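Local coordinates for biliverdin reductase (Synechocystis sp., PDB 5B3T), which reduces the tetrapyrrole biliverdin, a product of heme degradation, with a nicotinamide nucleotide as the probable source of hydride, at residues Q26-V31 / G285-D290; L40-G45 / R61-W66. One frame throughout, in Å; residues are numbered along the deposited sequence.

Interaction 1 (Q26-V31 / G285-D290). With PO4 (phosphate ion), chain E.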
loop_
_atom_site.group_PDB
_atom_site.type_symbol
_atom_site.label_atom_id
_atom_site.label_comp_id
_atom_site.label_asym_id
_atom_site.label_seq_id
_atom_site.Cartn_x
_atom_site.Cartn_y
_atom_site.Cartn_z
ATOM N N GLN A 26 6.044 -6.714 -10.013
ATOM C CA GLN A 26 6.118 -6.851 -11.464
ATOM C C GLN A 26 6.234 -5.490 -12.142
ATOM O O GLN A 26 7.040 -5.314 -13.062
ATOM C CB GLN A 26 4.898 -7.619 -11.978
ATOM C CG GLN A 26 4.885 -9.084 -11.568
ATOM C CD GLN A 26 3.560 -9.769 -11.855
ATOM O OE1 GLN A 26 2.889 -9.462 -12.839
ATOM N NE2 GLN A 26 3.177 -10.701 -10.989
ATOM N N ARG A 27 5.436 -4.513 -11.699
ATOM C CA ARG A 27 5.515 -3.174 -12.276
ATOM C C ARG A 27 6.887 -2.553 -12.052
ATOM O O ARG A 27 7.452 -1.936 -12.962
ATOM C CB ARG A 27 4.423 -2.279 -11.690
ATOM C CG ARG A 27 3.012 -2.698 -12.060
ATOM C CD ARG A 27 2.879 -2.849 -13.561
ATOM N NE ARG A 27 1.491 -2.997 -13.984
ATOM C CZ ARG A 27 1.124 -3.464 -15.173
ATOM N NH1 ARG A 27 2.048 -3.842 -16.046
ATOM N NH2 ARG A 27 -0.161 -3.567 -15.484
ATOM N N ARG A 28 7.436 -2.699 -10.843
ATOM C CA ARG A 28 8.779 -2.193 -10.573
ATOM C C ARG A 28 9.809 -2.902 -11.444
ATOM O O ARG A 28 10.707 -2.265 -12.008
ATOM C CB ARG A 28 9.120 -2.370 -9.093
ATOM C CG ARG A 28 8.214 -1.615 -8.132
ATOM C CD ARG A 28 8.548 -0.137 -8.061
ATOM N NE ARG A 28 7.808 0.521 -6.987
ATOM C CZ ARG A 28 7.884 1.817 -6.709
ATOM N NH1 ARG A 28 8.671 2.607 -7.427
ATOM N NH2 ARG A 28 7.174 2.326 -5.710
ATOM N N ALA A 29 9.693 -4.228 -11.563
ATOM C CA ALA A 29 10.648 -4.992 -12.360
ATOM C C ALA A 29 10.624 -4.557 -13.819
ATOM O O ALA A 29 11.674 -4.471 -14.465
ATOM C CB ALA A 29 10.350 -6.487 -12.247
ATOM N N GLU A 30 9.432 -4.278 -14.353
ATOM C CA GLU A 30 9.327 -3.865 -15.749
ATOM C C GLU A 30 10.103 -2.577 -16.007
ATOM O O GLU A 30 10.809 -2.462 -17.015
ATOM C CB GLU A 30 7.857 -3.704 -16.139
ATOM C CG GLU A 30 7.091 -5.019 -16.224
ATOM C CD GLU A 30 5.593 -4.825 -16.381
ATOM O OE1 GLU A 30 5.097 -3.713 -16.104
ATOM O OE2 GLU A 30 4.910 -5.790 -16.783
ATOM N N VAL A 31 10.003 -1.605 -15.100
ATOM C CA VAL A 31 10.661 -0.321 -15.318
ATOM C C VAL A 31 12.151 -0.404 -15.007
ATOM O O VAL A 31 12.974 0.202 -15.702
ATOM C CB VAL A 31 9.964 0.778 -14.494
ATOM C CG1 VAL A 31 10.662 2.119 -14.691
ATOM C CG2 VAL A 31 8.490 0.876 -14.876
ATOM N N GLY A 285 1.442 3.610 -15.099
ATOM C CA GLY A 285 2.062 4.910 -15.287
ATOM C C GLY A 285 2.547 5.514 -13.985
ATOM O O GLY A 285 3.617 6.126 -13.935
ATOM N N LEU A 286 1.774 5.343 -12.909
ATOM C CA LEU A 286 2.169 5.902 -11.620
ATOM C C LEU A 286 3.368 5.166 -11.038
ATOM O O LEU A 286 4.247 5.787 -10.429
ATOM C CB LEU A 286 0.990 5.870 -10.646
ATOM C CG LEU A 286 -0.185 6.788 -10.985
ATOM C CD1 LEU A 286 -1.418 6.399 -10.184
ATOM C CD2 LEU A 286 0.185 8.244 -10.733
ATOM N N PHE A 287 3.420 3.839 -11.203
ATOM C CA PHE A 287 4.595 3.093 -10.763
ATOM C C PHE A 287 5.834 3.509 -11.542
ATOM O O PHE A 287 6.926 3.618 -10.972
ATOM C CB PHE A 287 4.363 1.587 -10.910
ATOM C CG PHE A 287 3.834 0.928 -9.667
ATOM C CD1 PHE A 287 4.610 0.861 -8.521
ATOM C CD2 PHE A 287 2.571 0.361 -9.649
ATOM C CE1 PHE A 287 4.131 0.254 -7.374
ATOM C CE2 PHE A 287 2.083 -0.251 -8.502
ATOM C CZ PHE A 287 2.865 -0.304 -7.364
ATOM N N ARG A 288 5.686 3.742 -12.849
ATOM C CA ARG A 288 6.837 4.119 -13.663
ATOM C C ARG A 288 7.380 5.482 -13.251
ATOM O O ARG A 288 8.594 5.651 -13.087
ATOM C CB ARG A 288 6.468 4.115 -15.146
ATOM C CG ARG A 288 7.627 4.541 -16.038
ATOM C CD ARG A 288 7.310 4.391 -17.513
ATOM N NE ARG A 288 8.452 4.771 -18.338
ATOM C CZ ARG A 288 8.630 4.382 -19.597
ATOM N NH1 ARG A 288 7.738 3.596 -20.183
ATOM N NH2 ARG A 288 9.703 4.779 -20.268
ATOM N N GLN A 289 6.496 6.469 -13.083
ATOM C CA GLN A 289 6.944 7.792 -12.656
ATOM C C GLN A 289 7.642 7.727 -11.303
ATOM O O GLN A 289 8.666 8.388 -11.092
ATOM C CB GLN A 289 5.763 8.762 -12.600
ATOM C CG GLN A 289 5.084 9.000 -13.942
ATOM C CD GLN A 289 6.078 9.254 -15.062
ATOM O OE1 GLN A 289 6.107 8.531 -16.059
ATOM N NE2 GLN A 289 6.901 10.284 -14.902
ATOM N N ASP A 290 7.108 6.930 -10.375
ATOM C CA ASP A 290 7.738 6.813 -9.065
ATOM C C ASP A 290 9.088 6.112 -9.161
ATOM O O ASP A 290 10.061 6.542 -8.533
ATOM C CB ASP A 290 6.820 6.072 -8.098
ATOM C CG ASP A 290 7.335 6.105 -6.674
ATOM O OD1 ASP A 290 7.144 7.138 -5.998
ATOM O OD2 ASP A 290 7.938 5.103 -6.235
HETATM P P PO4 E . 9.684 3.029 -23.550
HETATM O O1 PO4 E . 9.232 3.712 -24.819
HETATM O O2 PO4 E . 10.593 1.873 -23.896
HETATM O O3 PO4 E . 8.480 2.513 -22.799
HETATM O O4 PO4 E . 10.429 4.018 -22.687
#
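The guanidinium of R28 has one face on CD1 of F287, which sits 3.4 Å above the plane and displaced from its middle, while D290 OD2 lies at its edge, within its plane. The phenyl ring in turn meets R28 at its own edge, the two planes 75° apart. These groups join helix 23-34, the first helix of the Rossmann fold after the glycine-rich turn, to helix 283-300 of the C-terminal domain; the axes of segments 26-31 and 285-290 pass 9.2 Å apart, at a crossing angle of -55°. R28 is bent at chi2 (-78°), which carries its head past the ring's edge to D290. R28 NH1 and NH2 both grip D290 OD2 end-on, NH1 at 2.9 Å along the anti lone pair and NH2 from above the carboxylate plane. A long, planar cation suits this place, since it can graze an aromatic and still pair its charge. H129 NE2 bonds D290 OD1, and R28 NH1 also bonds T291 OG1, so both ends of the buried ion pair have additional polar partners. R27 CB also packs against the ring, 3.8 Å from F287 CD2, and R27 NH1 reaches one turn onward to make a salt bridge with E30 OE1. V31 CG2 packs at 3.8 Å on R288 CB, the short branched valine meeting the aliphatic foot of that extended side chain. The R288 tip holds a phosphate, probably from the crystallisation liquor, R288 NH1 bonding O3 and NH2 bonding O4 at 2.6 Å.

Interaction 2 (L40-G45 / R61-W66)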
loop_
_atom_site.group_PDB
_atom_site.type_symbol
_atom_site.label_atom_id
_atom_site.label_comp_id
_atom_site.label_asym_id
_atom_site.label_seq_id
_atom_site.Cartn_x
_atom_site.Cartn_y
_atom_site.Cartn_z
ATOM N N LEU A 40 18.100 -5.294 -12.923
ATOM C CA LEU A 40 17.479 -6.257 -12.023
ATOM C C LEU A 40 18.410 -7.455 -11.859
ATOM O O LEU A 40 18.739 -8.131 -12.839
ATOM C CB LEU A 40 16.115 -6.686 -12.566
ATOM C CG LEU A 40 15.342 -7.798 -11.855
ATOM C CD1 LEU A 40 15.129 -7.466 -10.388
ATOM C CD2 LEU A 40 14.007 -8.046 -12.548
ATOM N N VAL A 41 18.839 -7.712 -10.628
ATOM C CA VAL A 41 19.841 -8.737 -10.348
ATOM C C VAL A 41 19.219 -9.997 -9.759
ATOM O O VAL A 41 19.525 -11.107 -10.194
ATOM C CB VAL A 41 20.939 -8.171 -9.422
ATOM C CG1 VAL A 41 21.838 -9.292 -8.915
ATOM C CG2 VAL A 41 21.747 -7.104 -10.144
ATOM N N SER A 42 18.352 -9.855 -8.758
ATOM C CA SER A 42 17.779 -11.017 -8.095
ATOM C C SER A 42 16.372 -10.695 -7.613
ATOM O O SER A 42 15.928 -9.544 -7.641
ATOM C CB SER A 42 18.653 -11.483 -6.924
ATOM O OG SER A 42 18.782 -10.466 -5.947
ATOM N N PHE A 43 15.670 -11.734 -7.173
ATOM C CA PHE A 43 14.363 -11.567 -6.555
ATOM C C PHE A 43 14.110 -12.743 -5.624
ATOM O O PHE A 43 14.813 -13.756 -5.660
ATOM C CB PHE A 43 13.249 -11.442 -7.601
ATOM C CG PHE A 43 12.749 -12.760 -8.114
ATOM C CD1 PHE A 43 13.441 -13.438 -9.104
ATOM C CD2 PHE A 43 11.587 -13.323 -7.609
ATOM C CE1 PHE A 43 12.985 -14.653 -9.578
ATOM C CE2 PHE A 43 11.127 -14.539 -8.080
ATOM C CZ PHE A 43 11.826 -15.203 -9.066
ATOM N N TRP A 44 13.092 -12.588 -4.780
ATOM C CA TRP A 44 12.638 -13.639 -3.881
ATOM C C TRP A 44 11.118 -13.668 -3.902
ATOM O O TRP A 44 10.471 -12.618 -3.906
ATOM C CB TRP A 44 13.147 -13.417 -2.446
ATOM C CG TRP A 44 12.621 -14.401 -1.427
ATOM C CD1 TRP A 44 13.178 -15.599 -1.080
ATOM C CD2 TRP A 44 11.450 -14.254 -0.611
ATOM N NE1 TRP A 44 12.422 -16.210 -0.108
ATOM C CE2 TRP A 44 11.356 -15.406 0.197
ATOM C CE3 TRP A 44 10.469 -13.265 -0.492
ATOM C CZ2 TRP A 44 10.320 -15.594 1.112
ATOM C CZ3 TRP A 44 9.443 -13.453 0.418
ATOM C CH2 TRP A 44 9.376 -14.608 1.207
ATOM N N GLY A 45 10.557 -14.873 -3.937
ATOM C CA GLY A 45 9.122 -15.051 -3.846
ATOM C C GLY A 45 8.764 -15.953 -2.685
ATOM O O GLY A 45 9.587 -16.762 -2.249
ATOM N N ARG A 61 17.426 -14.986 -11.798
ATOM C CA ARG A 61 17.296 -16.192 -10.992
ATOM C C ARG A 61 16.860 -15.849 -9.570
ATOM O O ARG A 61 17.266 -14.819 -9.026
ATOM C CB ARG A 61 18.611 -16.958 -10.950
ATOM C CG ARG A 61 18.906 -17.728 -12.224
ATOM C CD ARG A 61 20.150 -18.596 -12.090
ATOM N NE ARG A 61 21.371 -17.813 -11.909
ATOM C CZ ARG A 61 21.924 -17.536 -10.730
ATOM N NH1 ARG A 61 21.371 -17.980 -9.609
ATOM N NH2 ARG A 61 23.035 -16.815 -10.674
ATOM N N PRO A 62 16.042 -16.699 -8.957
ATOM C CA PRO A 62 15.562 -16.413 -7.601
ATOM C C PRO A 62 16.605 -16.724 -6.538
ATOM O O PRO A 62 17.396 -17.663 -6.665
ATOM C CB PRO A 62 14.345 -17.336 -7.462
ATOM C CG PRO A 62 14.660 -18.485 -8.364
ATOM C CD PRO A 62 15.401 -17.895 -9.533
ATOM N N GLN A 63 16.603 -15.911 -5.486
ATOM C CA GLN A 63 17.312 -16.247 -4.261
ATOM C C GLN A 63 16.426 -17.130 -3.389
ATOM O O GLN A 63 15.202 -16.982 -3.365
ATOM C CB GLN A 63 17.711 -14.982 -3.498
ATOM C CG GLN A 63 18.895 -14.227 -4.087
ATOM C CD GLN A 63 20.212 -14.600 -3.430
ATOM O OE1 GLN A 63 20.330 -15.654 -2.806
ATOM N NE2 GLN A 63 21.204 -13.727 -3.558
ATOM N N GLN A 64 17.056 -18.065 -2.676
ATOM C CA GLN A 64 16.287 -19.031 -1.897
ATOM C C GLN A 64 15.677 -18.409 -0.646
ATOM O O GLN A 64 14.635 -18.875 -0.172
ATOM C CB GLN A 64 17.166 -20.230 -1.530
ATOM C CG GLN A 64 18.430 -19.881 -0.754
ATOM C CD GLN A 64 18.254 -20.041 0.744
ATOM O OE1 GLN A 64 17.226 -20.531 1.210
ATOM N NE2 GLN A 64 19.265 -19.636 1.507
ATOM N N SER A 65 16.297 -17.362 -0.103
ATOM C CA SER A 65 15.763 -16.632 1.037
ATOM C C SER A 65 15.904 -15.139 0.781
ATOM O O SER A 65 16.818 -14.703 0.075
ATOM C CB SER A 65 16.484 -17.008 2.339
ATOM O OG SER A 65 17.835 -16.577 2.319
ATOM N N TRP A 66 14.991 -14.349 1.353
ATOM C CA TRP A 66 15.140 -12.903 1.226
ATOM C C TRP A 66 16.310 -12.393 2.059
ATOM O O TRP A 66 16.926 -11.383 1.702
ATOM C CB TRP A 66 13.840 -12.176 1.596
ATOM C CG TRP A 66 13.345 -12.336 3.011
ATOM C CD1 TRP A 66 12.323 -13.138 3.434
ATOM C CD2 TRP A 66 13.812 -11.638 4.174
ATOM N NE1 TRP A 66 12.140 -12.997 4.789
ATOM C CE2 TRP A 66 13.041 -12.083 5.267
ATOM C CE3 TRP A 66 14.814 -10.688 4.398
ATOM C CZ2 TRP A 66 13.242 -11.612 6.563
ATOM C CZ3 TRP A 66 15.013 -10.223 5.686
ATOM C CH2 TRP A 66 14.230 -10.685 6.752
HETATM O O HOH W 1 13.445 -18.648 2.101
HETATM O O HOH W 2 12.489 -17.240 -4.036
#
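W44 presents one face of its indole to W66, whose CB and CD1 lie over it. Strand 38-44, an outermost strand of the parallel Rossmann sheet, carries W44; residues 61-65 belong to the loop between helix 48-58 and helix 66-70, which W66 begins. The edge of W66 points at the W44 face in a T-shaped pair, ring centroids 5.0 Å apart and planes at 82°. W66 CB adds a CH-pi contact, 4.1 Å from the centroid of the five-membered ring of W44. With CG anti to its backbone N (chi1 175°), the W44 side chain reaches along the loop, where W66 N stands over the same face and Q63 O and Q64 O lie at its edge. A broad indole suits this place because it spans both the turning backbone and the second tryptophan; an alanine here, removing the indole and its T-shaped pair, would probably leave W66 and the start of helix 66-70 less firmly held against the strand. That start is capped by S65, whose OG bonds A68 N. One backbone bond ties strand to loop: Q63 N to F43 O, 2.8 Å and nearly along the C=O axis. The compact, puckered ring of P62 lies alongside F43, P62 CB to F43 CZ 3.7 Å. Beside this, S42 is small enough for Q63 to pass, S42 CB 4.0 Å from Q63 CG. A water extends the link, accepting from G45 N and donating to Q63 O at 2.8 Å.

Each contact has a part in the Rossmann domain: interaction 1 joins it to the C-terminal domain, whereas interaction 2 lies wholly within it, nested in sequence inside the span of interaction 1. Their centres are 18 Å apart. Helix 23-34 leads directly into strand 38-44, and the two contacts touch where A29 CB packs 4.0 Å from L40 CD2. Both also border the NADP(+) site, which holds no nucleotide in this apo structure. From interaction 1, F287 comes within about 4 Å of A24, side chain to side chain; from interaction 2, the side chain of F43 is about 4 Å from that of T21, and that of W44 about 4 Å from that of N46.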